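Local coordinates for gamma-resorcylate decarboxylase (Polaromonas, PDB 4QRO), which probably catalyses the manganese-dependent decarboxylation of gamma-resorcylate (2,6-dihydroxybenzoate) to resorcinol and carbon dioxide, at residues A[160-165]-A[260-265]; A[217-222]-A[267-272]. One frame throughout, in Å; residues are numbered along the deposited sequence.

Contact 1 of 2, residues A[160-165]-A[260-265]; sequences PFYLHP and TTSGNF. With MN (manganese (II) ion), chain K; 38L (2-nitrobenzene-1,3-diol), chain M.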
ATOM      1  N   PRO A 160     -18.395   6.090 -15.419  1.00 35.38           N
ATOM      2  CA  PRO A 160     -17.373   5.551 -14.502  1.00 30.58           C
ATOM      3  C   PRO A 160     -17.872   5.306 -13.084  1.00 31.40           C
ATOM      4  O   PRO A 160     -18.868   5.917 -12.660  1.00 32.67           O
ATOM      5  CB  PRO A 160     -16.310   6.660 -14.476  1.00 37.32           C
ATOM      6  CG  PRO A 160     -16.533   7.439 -15.718  1.00 46.06           C
ATOM      7  CD  PRO A 160     -18.024   7.433 -15.906  1.00 37.08           C
ATOM      8  N   PHE A 161     -17.134   4.483 -12.334  1.00 29.42           N
ATOM      9  CA  PHE A 161     -17.482   4.130 -10.948  1.00 25.79           C
ATOM     10  C   PHE A 161     -16.264   4.496 -10.127  1.00 27.73           C
ATOM     11  O   PHE A 161     -15.192   3.971 -10.398  1.00 29.14           O
ATOM     12  CB  PHE A 161     -17.786   2.615 -10.893  1.00 31.29           C
ATOM     13  CG  PHE A 161     -18.130   2.066  -9.523  1.00 29.72           C
ATOM     14  CD1 PHE A 161     -17.131   1.821  -8.572  1.00 29.96           C
ATOM     15  CD2 PHE A 161     -19.431   1.714  -9.208  1.00 30.41           C
ATOM     16  CE1 PHE A 161     -17.433   1.313  -7.332  1.00 32.15           C
ATOM     17  CE2 PHE A 161     -19.735   1.165  -7.964  1.00 31.15           C
ATOM     18  CZ  PHE A 161     -18.740   0.965  -7.029  1.00 32.05           C
ATOM     19  N   TYR A 162     -16.442   5.378  -9.149  1.00 32.24           N
ATOM     20  CA  TYR A 162     -15.351   5.882  -8.297  1.00 32.97           C
ATOM     21  C   TYR A 162     -15.361   5.032  -7.061  1.00 30.75           C
ATOM     22  O   TYR A 162     -16.315   5.070  -6.283  1.00 31.38           O
ATOM     23  CB  TYR A 162     -15.592   7.351  -7.944  1.00 37.13           C
ATOM     24  CG  TYR A 162     -14.362   8.138  -7.542  1.00 28.71           C
ATOM     25  CD1 TYR A 162     -13.545   7.721  -6.490  1.00 30.38           C
ATOM     26  CD2 TYR A 162     -14.028   9.332  -8.206  1.00 28.31           C
ATOM     27  CE1 TYR A 162     -12.422   8.452  -6.131  1.00 30.72           C
ATOM     28  CE2 TYR A 162     -12.903  10.068  -7.858  1.00 33.69           C
ATOM     29  CZ  TYR A 162     -12.100   9.625  -6.823  1.00 31.37           C
ATOM     30  OH  TYR A 162     -10.990  10.389  -6.479  1.00 31.39           O
ATOM     31  N   LEU A 163     -14.310   4.229  -6.876  1.00 30.67           N
ATOM     32  CA  LEU A 163     -14.230   3.350  -5.734  1.00 28.52           C
ATOM     33  C   LEU A 163     -13.423   4.129  -4.698  1.00 31.14           C
ATOM     34  O   LEU A 163     -12.202   4.225  -4.790  1.00 32.67           O
ATOM     35  CB  LEU A 163     -13.575   2.013  -6.127  1.00 28.72           C
ATOM     36  CG  LEU A 163     -13.326   1.041  -4.953  1.00 35.73           C
ATOM     37  CD1 LEU A 163     -14.623   0.522  -4.368  1.00 35.26           C
ATOM     38  CD2 LEU A 163     -12.447  -0.132  -5.396  1.00 33.52           C
ATOM     39  N   HIS A 164     -14.128   4.736  -3.751  1.00 25.98           N
ATOM     40  CA  HIS A 164     -13.550   5.658  -2.767  1.00 30.95           C
ATOM     41  C   HIS A 164     -13.282   4.862  -1.497  1.00 28.84           C
ATOM     42  O   HIS A 164     -13.846   3.765  -1.306  1.00 32.45           O
ATOM     43  CB  HIS A 164     -14.567   6.799  -2.513  1.00 35.02           C
ATOM     44  CG  HIS A 164     -14.111   7.860  -1.567  1.00 31.77           C
ATOM     45  ND1 HIS A 164     -14.339   7.793  -0.209  1.00 29.03           N
ATOM     46  CD2 HIS A 164     -13.480   9.038  -1.787  1.00 27.87           C
ATOM     47  CE1 HIS A 164     -13.860   8.881   0.362  1.00 32.14           C
ATOM     48  NE2 HIS A 164     -13.338   9.652  -0.571  1.00 37.27           N
ATOM     49  N   PRO A 165     -12.403   5.371  -0.622  1.00 28.42           N
ATOM     50  CA  PRO A 165     -12.194   4.582   0.601  1.00 27.44           C
ATOM     51  C   PRO A 165     -13.300   4.585   1.639  1.00 27.01           C
ATOM     52  O   PRO A 165     -14.226   5.415   1.609  1.00 31.59           O
ATOM     53  CB  PRO A 165     -10.941   5.229   1.237  1.00 31.97           C
ATOM     54  CG  PRO A 165     -10.264   5.938   0.120  1.00 33.46           C
ATOM     55  CD  PRO A 165     -11.374   6.419  -0.776  1.00 29.21           C
ATOM     56  N   THR A 260      -7.020   9.752  -9.544  1.00 28.08           N
ATOM     57  CA  THR A 260      -7.025  11.194  -9.279  1.00 24.15           C
ATOM     58  C   THR A 260      -5.940  11.612  -8.307  1.00 27.89           C
ATOM     59  O   THR A 260      -5.351  10.776  -7.641  1.00 30.78           O
ATOM     60  CB  THR A 260      -8.393  11.743  -8.805  1.00 27.92           C
ATOM     61  OG1 THR A 260      -8.550  11.565  -7.395  1.00 30.17           O
ATOM     62  CG2 THR A 260      -9.506  11.075  -9.537  1.00 28.46           C
ATOM     63  N   THR A 261      -5.695  12.926  -8.262  1.00 28.65           N
ATOM     64  CA  THR A 261      -4.656  13.488  -7.413  1.00 28.09           C
ATOM     65  C   THR A 261      -5.167  13.840  -6.008  1.00 37.56           C
ATOM     66  O   THR A 261      -4.465  14.463  -5.234  1.00 32.05           O
ATOM     67  CB  THR A 261      -4.028  14.754  -8.060  1.00 33.45           C
ATOM     68  OG1 THR A 261      -4.989  15.825  -8.084  1.00 29.23           O
ATOM     69  CG2 THR A 261      -3.535  14.466  -9.490  1.00 30.58           C
ATOM     70  N   SER A 262      -6.373  13.427  -5.653  1.00 31.00           N
ATOM     71  CA  SER A 262      -6.924  13.839  -4.385  1.00 34.12           C
ATOM     72  C   SER A 262      -6.028  13.471  -3.201  1.00 26.59           C
ATOM     73  O   SER A 262      -5.534  12.343  -3.095  1.00 30.72           O
ATOM     74  CB  SER A 262      -8.273  13.210  -4.175  1.00 28.70           C
ATOM     75  OG  SER A 262      -8.160  11.800  -4.202  1.00 26.69           O
ATOM     76  N   GLY A 263      -5.845  14.445  -2.308  1.00 30.00           N
ATOM     77  CA  GLY A 263      -5.172  14.223  -1.045  1.00 36.00           C
ATOM     78  C   GLY A 263      -3.781  13.644  -1.172  1.00 41.98           C
ATOM     79  O   GLY A 263      -3.287  13.040  -0.233  1.00 32.35           O
ATOM     80  N   ASN A 264      -3.130  13.822  -2.315  1.00 29.38           N
ATOM     81  CA  ASN A 264      -1.780  13.242  -2.492  1.00 29.62           C
ATOM     82  C   ASN A 264      -0.920  14.175  -3.366  1.00 25.49           C
ATOM     83  O   ASN A 264      -0.523  13.876  -4.506  1.00 31.11           O
ATOM     84  CB  ASN A 264      -1.880  11.794  -2.996  1.00 29.20           C
ATOM     85  CG  ASN A 264      -0.709  10.909  -2.511  1.00 29.54           C
ATOM     86  OD1 ASN A 264       0.342  11.410  -2.084  1.00 30.08           O
ATOM     87  ND2 ASN A 264      -0.889   9.601  -2.598  1.00 32.87           N
ATOM     88  N   PHE A 265      -0.684  15.359  -2.799  1.00 28.16           N
ATOM     89  CA  PHE A 265      -0.078  16.488  -3.506  1.00 28.34           C
ATOM     90  C   PHE A 265       1.446  16.387  -3.414  1.00 28.74           C
ATOM     91  O   PHE A 265       2.109  17.210  -2.743  1.00 29.30           O
ATOM     92  CB  PHE A 265      -0.564  17.789  -2.897  1.00 27.52           C
ATOM     93  CG  PHE A 265      -2.066  17.835  -2.666  1.00 27.01           C
ATOM     94  CD1 PHE A 265      -2.953  17.400  -3.651  1.00 32.48           C
ATOM     95  CD2 PHE A 265      -2.579  18.302  -1.459  1.00 30.29           C
ATOM     96  CE1 PHE A 265      -4.322  17.434  -3.441  1.00 31.55           C
ATOM     97  CE2 PHE A 265      -3.959  18.347  -1.240  1.00 34.73           C
ATOM     98  CZ  PHE A 265      -4.824  17.910  -2.222  1.00 29.31           C
TER
HETATM   99 MN    MN K 403     -12.440  11.705  -0.251  1.00 31.28          MN
HETATM  100  OAK 38L M 405     -10.726  10.665   0.970  1.00 37.00           O
HETATM  101  NAG 38L M 405     -10.215  11.001   2.003  1.00 94.55           N
HETATM  102  OAJ 38L M 405      -9.018  10.766   2.165  1.00 44.18           O
HETATM  103  CAA 38L M 405     -10.997  11.653   2.988  1.00 44.34           C
HETATM  104  CAF 38L M 405     -10.378  11.993   4.188  1.00 41.16           C
HETATM  105  OAH 38L M 405      -9.074  12.387   4.186  1.00 37.35           O
HETATM  106  CAE 38L M 405     -11.086  11.936   5.388  1.00 36.99           C
HETATM  107  CAD 38L M 405     -12.433  11.590   5.393  1.00 43.66           C
HETATM  108  CAC 38L M 405     -13.101  11.416   4.184  1.00 41.87           C
HETATM  109  CAB 38L M 405     -12.398  11.491   2.983  1.00 35.83           C
HETATM  110  OAI 38L M 405     -13.087  11.384   1.805  1.00 35.72           O

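Contact 2 of 2, residues A[217-222]-A[267-272]; sequences GHMGEG and TQTLID. With 38L (2-nitrobenzene-1,3-diol), chain M.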
ATOM      1  N   GLY A 217      -8.964   7.438  -6.103  1.00 27.93           N
ATOM      2  CA  GLY A 217      -8.337   8.656  -5.647  1.00 26.62           C
ATOM      3  C   GLY A 217      -6.938   8.418  -5.115  1.00 26.93           C
ATOM      4  O   GLY A 217      -6.416   7.293  -5.135  1.00 28.59           O
ATOM      5  N   HIS A 218      -6.358   9.486  -4.598  1.00 31.22           N
ATOM      6  CA  HIS A 218      -5.150   9.388  -3.762  1.00 28.00           C
ATOM      7  C   HIS A 218      -3.975   8.781  -4.540  1.00 28.07           C
ATOM      8  O   HIS A 218      -3.138   8.056  -4.001  1.00 31.55           O
ATOM      9  CB  HIS A 218      -5.496   8.650  -2.467  1.00 28.12           C
ATOM     10  CG  HIS A 218      -6.774   9.140  -1.837  1.00 32.22           C
ATOM     11  ND1 HIS A 218      -7.953   8.424  -1.863  1.00 36.13           N
ATOM     12  CD2 HIS A 218      -7.079  10.335  -1.268  1.00 32.43           C
ATOM     13  CE1 HIS A 218      -8.918   9.136  -1.287  1.00 29.26           C
ATOM     14  NE2 HIS A 218      -8.407  10.294  -0.912  1.00 37.08           N
ATOM     15  N   MET A 219      -3.942   9.080  -5.834  1.00 27.33           N
ATOM     16  CA  MET A 219      -2.887   8.591  -6.711  1.00 32.73           C
ATOM     17  C   MET A 219      -2.937   7.075  -6.891  1.00 34.96           C
ATOM     18  O   MET A 219      -1.932   6.458  -7.244  1.00 28.88           O
ATOM     19  CB  MET A 219      -1.513   9.009  -6.181  1.00 36.40           C
ATOM     20  CG  MET A 219      -1.177  10.472  -6.418  1.00 64.83           C
ATOM     21  SD  MET A 219      -1.231  10.924  -8.162  1.00 37.31           S
ATOM     22  CE  MET A 219      -0.478  12.548  -8.115  1.00 41.28           C
ATOM     23  N   GLY A 220      -4.101   6.475  -6.653  1.00 29.85           N
ATOM     24  CA  GLY A 220      -4.235   5.046  -6.832  1.00 31.36           C
ATOM     25  C   GLY A 220      -3.853   4.219  -5.632  1.00 31.19           C
ATOM     26  O   GLY A 220      -3.587   3.038  -5.787  1.00 28.47           O
ATOM     27  N   GLU A 221      -3.776   4.843  -4.444  1.00 31.06           N
ATOM     28  CA  GLU A 221      -3.830   4.115  -3.181  1.00 32.43           C
ATOM     29  C   GLU A 221      -2.615   3.178  -3.114  1.00 32.27           C
ATOM     30  O   GLU A 221      -2.720   2.034  -2.668  1.00 35.62           O
ATOM     31  CB  GLU A 221      -5.152   3.324  -3.073  1.00 33.31           C
ATOM     32  CG  GLU A 221      -6.445   4.114  -3.380  1.00 33.42           C
ATOM     33  CD  GLU A 221      -6.835   5.170  -2.335  1.00 32.23           C
ATOM     34  OE1 GLU A 221      -6.020   5.468  -1.442  1.00 33.20           O
ATOM     35  OE2 GLU A 221      -7.955   5.754  -2.457  1.00 34.95           O
ATOM     36  N   GLY A 222      -1.476   3.674  -3.598  1.00 32.17           N
ATOM     37  CA  GLY A 222      -0.218   2.901  -3.571  1.00 37.85           C
ATOM     38  C   GLY A 222      -0.001   1.930  -4.737  1.00 36.71           C
ATOM     39  O   GLY A 222       1.097   1.394  -4.915  1.00 32.20           O
ATOM     40  N   THR A 267       4.804  15.491  -5.861  1.00 26.54           N
ATOM     41  CA  THR A 267       5.317  15.428  -7.212  1.00 23.24           C
ATOM     42  C   THR A 267       5.989  14.092  -7.504  1.00 32.47           C
ATOM     43  O   THR A 267       5.738  13.497  -8.552  1.00 29.53           O
ATOM     44  CB  THR A 267       6.261  16.613  -7.485  1.00 34.43           C
ATOM     45  OG1 THR A 267       5.500  17.821  -7.436  1.00 31.91           O
ATOM     46  CG2 THR A 267       6.937  16.510  -8.833  1.00 37.23           C
ATOM     47  N   GLN A 268       6.828  13.602  -6.591  1.00 30.65           N
ATOM     48  CA  GLN A 268       7.457  12.279  -6.829  1.00 30.06           C
ATOM     49  C   GLN A 268       6.422  11.188  -7.117  1.00 28.65           C
ATOM     50  O   GLN A 268       6.615  10.331  -7.984  1.00 31.91           O
ATOM     51  CB  GLN A 268       8.314  11.859  -5.628  1.00 30.64           C
ATOM     52  CG  GLN A 268       9.542  12.711  -5.402  1.00 32.69           C
ATOM     53  CD  GLN A 268       9.333  13.827  -4.407  1.00 34.07           C
ATOM     54  OE1 GLN A 268       8.310  14.531  -4.421  1.00 30.72           O
ATOM     55  NE2 GLN A 268      10.330  14.036  -3.560  1.00 28.20           N
ATOM     56  N   THR A 269       5.329  11.204  -6.359  1.00 28.40           N
ATOM     57  CA  THR A 269       4.258  10.202  -6.493  1.00 29.89           C
ATOM     58  C   THR A 269       3.537  10.359  -7.820  1.00 29.49           C
ATOM     59  O   THR A 269       3.266   9.367  -8.485  1.00 28.05           O
ATOM     60  CB  THR A 269       3.276  10.352  -5.324  1.00 31.06           C
ATOM     61  OG1 THR A 269       4.024  10.224  -4.111  1.00 29.34           O
ATOM     62  CG2 THR A 269       2.175   9.338  -5.319  1.00 26.20           C
ATOM     63  N   LEU A 270       3.192  11.591  -8.181  1.00 25.23           N
ATOM     64  CA  LEU A 270       2.642  11.884  -9.507  1.00 31.27           C
ATOM     65  C   LEU A 270       3.543  11.383 -10.644  1.00 32.55           C
ATOM     66  O   LEU A 270       3.062  10.760 -11.580  1.00 29.03           O
ATOM     67  CB  LEU A 270       2.419  13.398  -9.679  1.00 29.83           C
ATOM     68  CG  LEU A 270       1.919  13.825 -11.072  1.00 28.50           C
ATOM     69  CD1 LEU A 270       0.576  13.159 -11.381  1.00 31.65           C
ATOM     70  CD2 LEU A 270       1.820  15.346 -11.173  1.00 28.08           C
ATOM     71  N   ILE A 271       4.849  11.650 -10.553  1.00 27.94           N
ATOM     72  CA  ILE A 271       5.793  11.242 -11.598  1.00 27.77           C
ATOM     73  C   ILE A 271       5.847   9.730 -11.690  1.00 30.12           C
ATOM     74  O   ILE A 271       5.838   9.188 -12.801  1.00 31.78           O
ATOM     75  CB  ILE A 271       7.207  11.828 -11.385  1.00 32.92           C
ATOM     76  CG1 ILE A 271       7.197  13.362 -11.591  1.00 39.97           C
ATOM     77  CG2 ILE A 271       8.244  11.197 -12.326  1.00 34.58           C
ATOM     78  CD1 ILE A 271       8.497  14.005 -11.146  1.00 40.83           C
ATOM     79  N   ASP A 272       5.863   9.038 -10.551  1.00 30.07           N
ATOM     80  CA  ASP A 272       5.827   7.573 -10.582  1.00 30.43           C
ATOM     81  C   ASP A 272       4.557   7.102 -11.286  1.00 31.52           C
ATOM     82  O   ASP A 272       4.597   6.215 -12.136  1.00 27.86           O
ATOM     83  CB  ASP A 272       5.876   6.991  -9.181  1.00 29.71           C
ATOM     84  CG  ASP A 272       5.990   5.483  -9.182  1.00 38.32           C
ATOM     85  OD1 ASP A 272       6.814   4.918  -9.931  1.00 36.90           O
ATOM     86  OD2 ASP A 272       5.228   4.842  -8.473  1.00 41.73           O
TER
HETATM   87  OAK 38L M 405     -10.726  10.665   0.970  1.00 37.00           O
HETATM   88  NAG 38L M 405     -10.215  11.001   2.003  1.00 94.55           N
HETATM   89  OAJ 38L M 405      -9.018  10.766   2.165  1.00 44.18           O
HETATM   90  CAA 38L M 405     -10.997  11.653   2.988  1.00 44.34           C
HETATM   91  CAF 38L M 405     -10.378  11.993   4.188  1.00 41.16           C
HETATM   92  OAH 38L M 405      -9.074  12.387   4.186  1.00 37.35           O
HETATM   93  CAE 38L M 405     -11.086  11.936   5.388  1.00 36.99           C
HETATM   94  CAD 38L M 405     -12.433  11.590   5.393  1.00 43.66           C
HETATM   95  CAC 38L M 405     -13.101  11.416   4.184  1.00 41.87           C
HETATM   96  CAB 38L M 405     -12.398  11.491   2.983  1.00 35.83           C
HETATM   97  OAI 38L M 405     -13.087  11.384   1.805  1.00 35.72           O

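Contact 1 of 2, residues A[160-165]-A[260-265]
Tyr162 and Thr260 reach toward each other from opposite directions and meet hydroxyl to hydroxyl. Thr260 OG1 donates a hydrogen bond of 2.9 Å to Tyr162 OH. The methyl CG2 of Thr260 lies oblique to the phenol ring, 3.9 Å from Tyr162 CE2, and adds an apolar contact beside the polar one. Ser262 OG stands further off, 3.9 Å from Tyr162 OH. The phenol oxygen is also hydrogen-bonded to Glu8, and Ser262 OG bonds the same carboxylate oxygen. Glu8 binds the manganese ion through its other oxygen. Tyr162 and Ser262 thus form a second shell that probably helps position this metal ligand, and Thr260 in turn holds Tyr162.

Residues 160-165 supply a direct metal ligand, His164. Its NE2 binds manganese at 2.3 Å, alongside Glu8, His10 and Asp287. The inhibitor chelates the same ion through OAK and OAI. With CG anti to the backbone N (chi1 -178°), the imidazole extends to the metal. His164 ND1 donates a bent bond (137°) to Pro165 O, tilted from the ring plane.

Strand 161-164 lies between strands 125-128 and 214-216 in a parallel sheet. Thr260 ends strand 257-260, and both Tyr162 and Thr260 pack on Ile215 of the strand between them.

Contact 2 of 2, residues A[217-222]-A[267-272]
Met219 crosses Thr269 and Leu270 at a slant and touches each with a different part of its chain. Its CG lies 3.7 Å from the methyl CG2 of Thr269. The chain then bends at chi2 (-58°) and carries the terminal methyl CE to Leu270. There CE comes within 3.4 Å of Leu270 CB, tighter than usual, and also touches CD1 of the same leucine. Thr269 divides its two branches: the methyl meets Met219, while OG1 bonds the backbone oxygen of Tyr225 of the second subunit. Trp299 of helix 293-302 packs on both Met219 and Leu270.

Met219 belongs to a loop that follows strand 214-216, and Leu270 to the helix that follows strand 257-260. In the (beta/alpha)8 barrel expected of an amidohydrolase, such loops after the strands carry active-site residues. Here every residue from His218 to Gly222 has positive phi. At Gly220 a side chain would jam against the preceding carbonyl.

The side chain of His218 leaves the backbone away from the helix, and its ring edge meets the inhibitor. Its ND1 donates to Glu221 OE2 at 2.7 Å, on the syn side but tilted 32° from the carboxylate plane, and close to the imidazole plane. His218 NE2 is hydrogen-bonded to Asp287 and makes a weak bond of 3.0 Å to inhibitor OAK, bent to 124°. With an alanine in place of His218, Glu221 and Asp287 would probably both lose their imidazole partner, and the nitro group its weak bond. His218 also packs on Arg229 of the second subunit.

The centres of contacts 1 and 2 lie about 10 Å apart, and their segments alternate along the chain. Residues 260-265 and 217-222 are joined directly. Thr260 O accepts a probable hydrogen bond from Met219 N at 2.9 Å, and Ser262 OG lies 3.0 Å from His218 N, probably as its acceptor. Gly217 CA packs against Tyr162 OH at 3.3 Å. Both contacts reach the inhibitor: the nitro oxygen that binds manganese in contact 1 also meets His218 of contact 2. Met219 is remote, its side chain about 13 Å from the manganese. Arg229 of the second subunit bonds Gly263 O and the inhibitor, so the dimer partner helps complete the pocket.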